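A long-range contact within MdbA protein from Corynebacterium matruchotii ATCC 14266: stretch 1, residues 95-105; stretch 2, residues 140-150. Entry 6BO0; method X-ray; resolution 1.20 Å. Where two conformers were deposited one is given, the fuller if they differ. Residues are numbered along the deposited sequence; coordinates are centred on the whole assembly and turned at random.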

# COMPACT_ATOMS: atom_id res chain seq x y z
N THR A 95 -3.70 -7.53 4.07
CA THR A 95 -4.44 -8.49 3.26
C THR A 95 -5.53 -7.81 2.46
O THR A 95 -5.76 -8.10 1.29
CB THR A 95 -5.02 -9.60 4.16
OG1 THR A 95 -3.95 -10.37 4.71
CG2 THR A 95 -5.90 -10.55 3.38
N ALA A 96 -6.28 -6.94 3.12
CA ALA A 96 -7.35 -6.24 2.42
C ALA A 96 -6.83 -5.42 1.25
O ALA A 96 -7.36 -5.51 0.14
CB ALA A 96 -8.12 -5.34 3.38
N ALA A 97 -5.78 -4.62 1.49
CA ALA A 97 -5.23 -3.81 0.43
C ALA A 97 -4.65 -4.65 -0.70
O ALA A 97 -4.79 -4.31 -1.88
CB ALA A 97 -4.19 -2.86 0.98
N TYR A 98 -4.01 -5.78 -0.34
CA TYR A 98 -3.43 -6.69 -1.33
C TYR A 98 -4.49 -7.30 -2.22
O TYR A 98 -4.31 -7.46 -3.42
CB TYR A 98 -2.63 -7.78 -0.62
CG TYR A 98 -2.08 -8.84 -1.53
CD1 TYR A 98 -0.94 -8.62 -2.27
CD2 TYR A 98 -2.74 -10.06 -1.66
CE1 TYR A 98 -0.46 -9.58 -3.14
CE2 TYR A 98 -2.26 -11.02 -2.53
CZ TYR A 98 -1.11 -10.77 -3.26
OH TYR A 98 -0.63 -11.75 -4.11
N THR A 99 -5.62 -7.65 -1.62
CA THR A 99 -6.74 -8.23 -2.36
C THR A 99 -7.23 -7.25 -3.42
O THR A 99 -7.50 -7.63 -4.58
CB THR A 99 -7.89 -8.58 -1.40
OG1 THR A 99 -7.42 -9.48 -0.39
CG2 THR A 99 -9.05 -9.23 -2.12
N ILE A 100 -7.34 -5.97 -3.03
CA ILE A 100 -7.74 -4.95 -3.99
C ILE A 100 -6.66 -4.77 -5.08
O ILE A 100 -6.98 -4.66 -6.26
CB ILE A 100 -8.03 -3.62 -3.26
CG1 ILE A 100 -9.16 -3.80 -2.25
CG2 ILE A 100 -8.34 -2.51 -4.21
CD1 ILE A 100 -9.34 -2.63 -1.31
N ALA A 101 -5.40 -4.75 -4.66
CA ALA A 101 -4.31 -4.60 -5.63
C ALA A 101 -4.33 -5.71 -6.67
O ALA A 101 -4.05 -5.45 -7.84
CB ALA A 101 -2.97 -4.60 -4.93
N LYS A 102 -4.59 -6.93 -6.23
CA LYS A 102 -4.51 -8.08 -7.11
C LYS A 102 -5.74 -8.21 -8.01
O LYS A 102 -5.62 -8.56 -9.19
CB LYS A 102 -4.32 -9.36 -6.28
CG LYS A 102 -3.96 -10.57 -7.13
CD LYS A 102 -3.70 -11.81 -6.30
CE LYS A 102 -3.27 -12.92 -7.23
NZ LYS A 102 -2.88 -14.17 -6.58
N ASP A 103 -6.94 -7.95 -7.45
CA ASP A 103 -8.21 -8.24 -8.14
C ASP A 103 -9.00 -7.06 -8.61
O ASP A 103 -10.02 -7.24 -9.30
CB ASP A 103 -9.20 -8.92 -7.21
CG ASP A 103 -8.87 -10.31 -6.92
OD1 ASP A 103 -7.77 -10.79 -7.21
OD2 ASP A 103 -9.79 -10.98 -6.37
N ASP A 104 -8.62 -5.87 -8.23
CA ASP A 104 -9.46 -4.72 -8.42
C ASP A 104 -8.68 -3.60 -9.11
O ASP A 104 -7.62 -3.84 -9.69
CB ASP A 104 -10.10 -4.31 -7.08
CG ASP A 104 -11.53 -3.82 -7.23
OD1 ASP A 104 -11.73 -2.75 -7.86
OD2 ASP A 104 -12.45 -4.50 -6.74
N SER A 105 -9.24 -2.41 -9.12
CA SER A 105 -8.68 -1.33 -9.92
C SER A 105 -7.61 -0.55 -9.15
O SER A 105 -7.58 -0.49 -7.91
CB SER A 105 -9.76 -0.35 -10.37
OG SER A 105 -10.26 0.38 -9.26
N GLY A 140 -15.61 1.60 -3.59
CA GLY A 140 -15.85 1.22 -4.97
C GLY A 140 -15.38 -0.14 -5.41
O GLY A 140 -15.42 -0.44 -6.60
N ALA A 141 -14.95 -1.00 -4.48
CA ALA A 141 -14.46 -2.32 -4.87
C ALA A 141 -15.58 -3.17 -5.49
O ALA A 141 -16.74 -3.05 -5.13
CB ALA A 141 -13.87 -3.04 -3.67
N LYS A 142 -15.18 -4.08 -6.38
CA LYS A 142 -16.07 -5.06 -6.96
C LYS A 142 -16.67 -5.96 -5.88
O LYS A 142 -16.05 -6.20 -4.84
CB LYS A 142 -15.33 -5.94 -7.95
CG LYS A 142 -14.87 -5.23 -9.23
CD LYS A 142 -14.20 -6.18 -10.23
CE LYS A 142 -12.78 -6.58 -9.83
NZ LYS A 142 -12.06 -7.47 -10.79
N ASP A 143 -17.86 -6.50 -6.15
CA ASP A 143 -18.53 -7.40 -5.22
C ASP A 143 -17.63 -8.56 -4.82
O ASP A 143 -17.57 -8.94 -3.65
CB ASP A 143 -19.84 -7.92 -5.86
CG ASP A 143 -20.83 -6.82 -6.20
OD1 ASP A 143 -20.78 -5.73 -5.63
OD2 ASP A 143 -21.72 -7.11 -7.04
N GLU A 144 -16.96 -9.18 -5.79
CA GLU A 144 -16.12 -10.33 -5.50
C GLU A 144 -14.91 -9.95 -4.64
O GLU A 144 -14.44 -10.75 -3.82
CB GLU A 144 -15.69 -10.98 -6.81
CG GLU A 144 -14.86 -12.24 -6.65
CD GLU A 144 -15.59 -13.44 -6.07
OE1 GLU A 144 -16.82 -13.39 -5.78
OE2 GLU A 144 -14.89 -14.46 -5.87
N THR A 145 -14.40 -8.73 -4.86
CA THR A 145 -13.27 -8.25 -4.05
C THR A 145 -13.68 -8.11 -2.59
O THR A 145 -12.96 -8.51 -1.69
CB THR A 145 -12.75 -6.93 -4.59
OG1 THR A 145 -12.37 -7.12 -5.96
CG2 THR A 145 -11.60 -6.36 -3.78
N VAL A 146 -14.85 -7.53 -2.37
CA VAL A 146 -15.38 -7.35 -1.04
C VAL A 146 -15.51 -8.73 -0.35
O VAL A 146 -15.11 -8.89 0.80
CB VAL A 146 -16.73 -6.60 -1.11
CG1 VAL A 146 -17.40 -6.53 0.26
CG2 VAL A 146 -16.54 -5.19 -1.65
N LYS A 147 -16.08 -9.70 -1.08
CA LYS A 147 -16.20 -11.05 -0.52
C LYS A 147 -14.82 -11.63 -0.16
O LYS A 147 -14.66 -12.21 0.91
CB LYS A 147 -16.92 -11.94 -1.53
CG LYS A 147 -17.16 -13.36 -1.03
CD LYS A 147 -17.55 -14.30 -2.15
CE LYS A 147 -18.90 -13.96 -2.68
NZ LYS A 147 -19.26 -14.95 -3.72
N LYS A 148 -13.85 -11.51 -1.07
CA LYS A 148 -12.55 -12.10 -0.82
C LYS A 148 -11.87 -11.45 0.38
O LYS A 148 -11.13 -12.12 1.11
CB LYS A 148 -11.66 -11.99 -2.03
CG LYS A 148 -12.02 -12.98 -3.13
CD LYS A 148 -10.97 -12.91 -4.21
CE LYS A 148 -11.33 -13.71 -5.42
NZ LYS A 148 -10.13 -13.75 -6.29
N ILE A 149 -12.05 -10.13 0.56
CA ILE A 149 -11.49 -9.49 1.76
C ILE A 149 -12.11 -10.09 3.02
O ILE A 149 -11.42 -10.53 3.94
CB ILE A 149 -11.70 -7.97 1.73
CG1 ILE A 149 -10.93 -7.33 0.57
CG2 ILE A 149 -11.26 -7.36 3.07
CD1 ILE A 149 -11.25 -5.88 0.32
N ALA A 150 -13.43 -10.13 3.07
CA ALA A 150 -14.11 -10.63 4.27
C ALA A 150 -13.72 -12.07 4.57
O ALA A 150 -13.59 -12.44 5.73
CB ALA A 150 -15.63 -10.52 4.10
O HOH W 1 -8.33 -11.78 0.99
O HOH W 2 -12.36 -9.85 -6.91
O HOH W 3 -14.02 -1.57 -8.68

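How do the two backbones lie against each other? Helix 95-103 and helix 143-150 run roughly antiparallel, their directions 149° apart and their axes approaching to 9.3 Å. The closest CA pairs step in opposite senses along the chain: Ala96 with Ile149 (5.3 Å between CA atoms), Ile100 with Thr145, and Asp104 with Ala141. The end of the first helix therefore meets the start of the second.

What fills the space between the helices? Mostly small and branched side chains do, with the CB of Lys148 beside them. Ala96 CB lies 3.7 Å from Ile149 CG2, at the point where the CA atoms are nearest. Ile149 CD1 reaches to 3.9 Å from Ile100 CG1. Thr99 points toward the second helix, and its CG2 packs 3.8 Å from both Lys148 CB and Ile149 CG1. Its hydroxyl turns back to its own helix, where OG1 donates to Thr95 O at 2.7 Å, and also accepts from water 1, which bridges to Lys148 O.

Why is Asp104 so closely engaged with the second stretch? Its OD2 accepts two hydrogen bonds, from Lys142 N at 2.8 Å and from Thr145 OG1 at 2.7 Å. The carboxylate thus binds a backbone NH at the N-cap residue and a hydroxyl in the first turn of the helix. Asp104 OD1 faces other partners: it accepts from Ser105 N at 2.8 Å and from water 3, which also bonds Gly140 O.

How do Lys142 and Lys148 engage the first helix? Both reach Asp103, but by different chemistry. Lys148 NZ forms a salt bridge with Asp103 OD2 at 2.8 Å, pairing opposite charges, while Lys142 NZ donates to the backbone carbonyl Asp103 O at a short 2.5 Å. Water 2 adds a further link, donating to Asp103 OD2 and Thr145 OG1.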